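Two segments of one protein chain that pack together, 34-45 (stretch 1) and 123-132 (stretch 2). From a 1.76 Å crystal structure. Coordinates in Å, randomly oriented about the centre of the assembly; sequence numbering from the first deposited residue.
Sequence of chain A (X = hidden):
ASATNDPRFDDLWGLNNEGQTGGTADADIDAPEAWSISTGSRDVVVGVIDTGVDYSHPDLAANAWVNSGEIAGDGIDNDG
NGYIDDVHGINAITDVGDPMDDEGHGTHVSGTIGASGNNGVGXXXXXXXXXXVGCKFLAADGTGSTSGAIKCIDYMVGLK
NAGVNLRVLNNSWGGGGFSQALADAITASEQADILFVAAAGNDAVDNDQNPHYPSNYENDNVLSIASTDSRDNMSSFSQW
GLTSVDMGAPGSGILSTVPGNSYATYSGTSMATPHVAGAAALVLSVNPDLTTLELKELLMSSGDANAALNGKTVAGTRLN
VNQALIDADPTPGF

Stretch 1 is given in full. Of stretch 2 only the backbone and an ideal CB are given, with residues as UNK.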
# COMPACT_ATOMS: atom_id res chain seq x y z
N ALA A 34 -22.09 -3.79 19.99
CA ALA A 34 -21.93 -5.23 19.81
C ALA A 34 -21.24 -5.86 21.02
O ALA A 34 -21.57 -6.98 21.42
CB ALA A 34 -21.14 -5.54 18.52
N TRP A 35 -20.30 -5.14 21.60
CA TRP A 35 -19.53 -5.67 22.72
C TRP A 35 -20.37 -5.90 23.98
O TRP A 35 -19.92 -6.56 24.90
CB TRP A 35 -18.32 -4.79 23.03
CG TRP A 35 -17.29 -4.81 21.93
CD1 TRP A 35 -17.08 -5.82 21.03
CD2 TRP A 35 -16.34 -3.79 21.63
NE1 TRP A 35 -16.05 -5.48 20.18
CE2 TRP A 35 -15.58 -4.24 20.52
CE3 TRP A 35 -16.05 -2.53 22.17
CZ2 TRP A 35 -14.55 -3.49 19.97
CZ3 TRP A 35 -15.03 -1.79 21.62
CH2 TRP A 35 -14.29 -2.27 20.52
N SER A 36 -21.58 -5.36 24.00
CA SER A 36 -22.48 -5.63 25.13
C SER A 36 -23.00 -7.07 25.04
O SER A 36 -23.44 -7.65 26.04
CB SER A 36 -23.64 -4.63 25.15
OG SER A 36 -24.53 -4.84 24.07
N ILE A 37 -22.92 -7.64 23.84
CA ILE A 37 -23.35 -9.01 23.60
C ILE A 37 -22.17 -9.97 23.68
O ILE A 37 -22.24 -11.00 24.35
CB ILE A 37 -24.02 -9.15 22.21
CG1 ILE A 37 -25.25 -8.24 22.11
CG2 ILE A 37 -24.38 -10.61 21.91
CD1 ILE A 37 -25.82 -8.13 20.70
N SER A 38 -21.08 -9.62 23.00
CA SER A 38 -19.87 -10.44 23.02
C SER A 38 -18.65 -9.60 22.70
O SER A 38 -18.71 -8.70 21.85
CB SER A 38 -19.98 -11.57 22.00
OG SER A 38 -18.85 -12.43 22.08
N THR A 39 -17.55 -9.89 23.38
CA THR A 39 -16.25 -9.32 23.04
C THR A 39 -15.32 -10.38 22.45
O THR A 39 -14.13 -10.14 22.25
CB THR A 39 -15.57 -8.61 24.23
OG1 THR A 39 -15.60 -9.45 25.39
CG2 THR A 39 -16.29 -7.30 24.53
N GLY A 40 -15.88 -11.56 22.17
CA GLY A 40 -15.17 -12.58 21.42
C GLY A 40 -14.61 -13.69 22.28
O GLY A 40 -14.60 -13.60 23.51
N SER A 41 -14.14 -14.75 21.64
CA SER A 41 -13.55 -15.87 22.37
C SER A 41 -12.24 -16.33 21.77
O SER A 41 -12.12 -16.45 20.54
CB SER A 41 -14.52 -17.04 22.40
OG SER A 41 -13.91 -18.15 23.04
N ARG A 42 -11.26 -16.62 22.63
CA ARG A 42 -10.01 -17.23 22.19
C ARG A 42 -10.27 -18.57 21.50
O ARG A 42 -9.42 -19.07 20.77
CB ARG A 42 -9.06 -17.44 23.38
CG ARG A 42 -8.29 -16.20 23.82
CD ARG A 42 -6.96 -16.10 23.10
NE ARG A 42 -6.21 -17.36 23.11
CZ ARG A 42 -4.99 -17.51 22.61
NH1 ARG A 42 -4.36 -16.46 22.08
NH2 ARG A 42 -4.38 -18.69 22.63
N ASP A 43 -11.44 -19.15 21.74
CA ASP A 43 -11.78 -20.42 21.10
C ASP A 43 -12.11 -20.29 19.62
O ASP A 43 -12.15 -21.29 18.90
CB ASP A 43 -12.93 -21.11 21.83
CG ASP A 43 -12.46 -21.89 23.04
OD1 ASP A 43 -11.24 -22.12 23.17
OD2 ASP A 43 -13.32 -22.30 23.83
N VAL A 44 -12.36 -19.06 19.18
CA VAL A 44 -12.58 -18.80 17.75
C VAL A 44 -11.25 -18.48 17.09
O VAL A 44 -10.52 -17.60 17.55
CB VAL A 44 -13.56 -17.61 17.56
CG1 VAL A 44 -13.69 -17.26 16.07
CG2 VAL A 44 -14.92 -17.93 18.15
N VAL A 45 -10.92 -19.19 16.02
CA VAL A 45 -9.62 -19.03 15.39
C VAL A 45 -9.78 -18.38 14.02
O VAL A 45 -10.61 -18.79 13.23
CB VAL A 45 -8.90 -20.39 15.26
CG1 VAL A 45 -7.49 -20.19 14.73
CG2 VAL A 45 -8.89 -21.11 16.60
N UNK A 123 -4.49 -0.25 20.71
CA UNK A 123 -5.80 -0.22 20.09
C UNK A 123 -6.67 -1.38 20.58
O UNK A 123 -6.44 -1.92 21.66
CB UNK A 123 -5.66 -0.26 18.57
N UNK A 124 -7.67 -1.76 19.80
CA UNK A 124 -8.50 -2.91 20.10
C UNK A 124 -9.14 -3.37 18.80
O UNK A 124 -9.50 -2.55 17.95
CB UNK A 124 -9.56 -2.58 21.16
N UNK A 125 -9.25 -4.68 18.61
CA UNK A 125 -9.84 -5.20 17.39
C UNK A 125 -11.34 -5.35 17.49
O UNK A 125 -11.94 -5.07 18.54
CB UNK A 125 -9.21 -6.55 17.04
N UNK A 126 -11.97 -5.81 16.41
CA UNK A 126 -13.39 -6.11 16.47
C UNK A 126 -13.64 -7.13 17.58
O UNK A 126 -14.67 -7.09 18.26
CB UNK A 126 -13.90 -6.63 15.12
N UNK A 127 -12.68 -8.04 17.76
CA UNK A 127 -12.65 -8.94 18.91
C UNK A 127 -11.66 -8.45 19.94
O UNK A 127 -10.53 -8.09 19.60
CB UNK A 127 -12.30 -10.36 18.48
N UNK A 128 -12.07 -8.44 21.22
CA UNK A 128 -11.12 -8.20 22.30
C UNK A 128 -10.30 -9.46 22.54
O UNK A 128 -9.14 -9.40 22.92
CB UNK A 128 -11.84 -7.77 23.58
N UNK A 129 -10.96 -10.60 22.34
CA UNK A 129 -10.34 -11.91 22.53
C UNK A 129 -10.66 -12.80 21.34
O UNK A 129 -11.80 -12.88 20.90
CB UNK A 129 -10.82 -12.56 23.83
N UNK A 130 -9.63 -13.44 20.80
CA UNK A 130 -9.75 -14.30 19.63
C UNK A 130 -8.39 -14.96 19.47
O UNK A 130 -7.43 -14.56 20.13
CB UNK A 130 -10.17 -13.53 18.38
N UNK A 131 -8.28 -15.99 18.62
CA UNK A 131 -6.99 -16.59 18.34
C UNK A 131 -6.64 -16.36 16.88
O UNK A 131 -7.42 -16.71 15.99
CB UNK A 131 -6.99 -18.08 18.67
N UNK A 132 -5.49 -15.77 16.63
CA UNK A 132 -5.08 -15.46 15.27
C UNK A 132 -3.89 -16.32 14.87
O UNK A 132 -2.84 -16.27 15.51
CB UNK A 132 -4.74 -13.97 15.13

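At position 123 nothing of stretch 1 lies within 5.5 Å of the ideal CB, so stretch 1 does not discriminate among side chains. The deposited residue is Val 123.

At position 124 the CA-to-CB bond points toward stretch 1, and the ideal CB lies 4.8 Å from Trp 35 CH2. That spacing leaves room for a small or medium apolar group against the indole; Ala, Val, Ile or Leu would be reasonable. The residue is Val 124, whose CG1 comes within 4.0 Å of Trp 35 CH2.

Position 125 points away, with phi/psi of -88/179 that do not demand glycine. An ideal CB would, however, be crowded by the carbonyl O of position 127 at 3.3 Å, which favours a residue without one. Gly 125 is found, and its O sits 3.4 Å from Trp 35 CZ2.

Position 126 also points away, so its contribution is read from the backbone: the indole NE1 of Trp 35 donates to the carbonyl O of 126 at 2.9 Å and 166°, a bond indifferent to the side chain. Many residues would serve; it is Val 126.

At position 127 CB points away, yet lies 4.2 Å from Thr 39 O and 4.7 Å from Gly 40 CA. A short polar group could still reach the loop, as Asn, Ser or Asp might. Asn 127 places OD1 3.9 Å from Gly 40 CA and accepts a hydrogen bond from a water that in turn accepts one from Ser 41 N.

Position 128 points toward stretch 1, its CB 3.6 Å from Thr 39 O, which accepts a hydrogen bond from the backbone N of 128 (2.9 Å). Between the indole and the Thr 39 methyl, a flat ring is attractive, though Leu or Met is conceivable. His 128 turns its edge toward the Trp 35 face (centroids of its ring and the indole six-membered ring 4.2 Å apart, planes at 72°), while Thr 39 CG2 stands over the face of the His 128 ring, 3.7 Å from its centroid.

Position 129 also points toward stretch 1, and its N donates to Thr 39 O (3.2 Å). With Thr 39 OG1 and Gly 40 O nearby, a polar residue such as Asp, Asn or Ser fits. In Asp 129, OD2 takes a hydrogen bond from a water that also binds both those atoms.

Position 130 points away, but its CB is 4.1 Å from Ser 41 O and 4.2 Å from Val 44 O, which limits bulk. These acceptors would allow Ser or Thr; the Val 44 side chain beyond also suits a compact apolar group. Val 130 brings CG2 to 4.4 Å from Val 44 CG1.

Position 131 pairs in parallel with Val 45, side chains on the same face, and its N donates to Val 44 O (3.0 Å). CB lies 3.4 Å from Arg 42 O, an acceptor inviting a short hydroxyl: Ser or Thr. Ser 131 donates through OG to Arg 42 O at 2.5 Å.

Position 132 points away; Ile 132 occupies it.

Stretch 2, residues 123-132: VVGVNHDVSI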
# COMPACT_ATOMS: atom_id res chain seq x y z
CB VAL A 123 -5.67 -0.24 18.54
CG1 VAL A 123 -5.10 1.09 18.05
CG2 VAL A 123 -4.75 -1.38 18.11
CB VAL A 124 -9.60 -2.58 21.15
CG1 VAL A 124 -10.41 -1.35 20.73
CG2 VAL A 124 -10.52 -3.77 21.37
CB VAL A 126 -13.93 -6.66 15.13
CG1 VAL A 126 -15.42 -6.97 15.23
CG2 VAL A 126 -13.66 -5.68 13.99
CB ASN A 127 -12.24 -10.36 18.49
CG ASN A 127 -13.15 -10.95 17.44
OD1 ASN A 127 -14.13 -11.63 17.76
ND2 ASN A 127 -12.86 -10.67 16.18
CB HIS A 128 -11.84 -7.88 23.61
CG HIS A 128 -12.57 -6.58 23.59
ND1 HIS A 128 -12.87 -5.88 24.74
CD2 HIS A 128 -13.07 -5.86 22.56
CE1 HIS A 128 -13.52 -4.78 24.42
NE2 HIS A 128 -13.66 -4.74 23.10
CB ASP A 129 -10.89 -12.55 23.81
CG ASP A 129 -10.62 -11.71 25.04
OD1 ASP A 129 -9.46 -11.66 25.49
OD2 ASP A 129 -11.57 -11.09 25.55
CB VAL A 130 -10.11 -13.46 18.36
CG1 VAL A 130 -8.94 -12.54 17.97
CG2 VAL A 130 -10.53 -14.36 17.19
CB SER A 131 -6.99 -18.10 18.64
OG SER A 131 -7.12 -18.34 20.03
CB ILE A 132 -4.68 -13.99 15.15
CG1 ILE A 132 -5.90 -13.10 15.40
CG2 ILE A 132 -4.09 -13.70 13.77
CD1 ILE A 132 -5.57 -11.63 15.54
O HOH W 1 -14.21 -11.75 25.35
O HOH W 2 -14.47 -14.21 18.66
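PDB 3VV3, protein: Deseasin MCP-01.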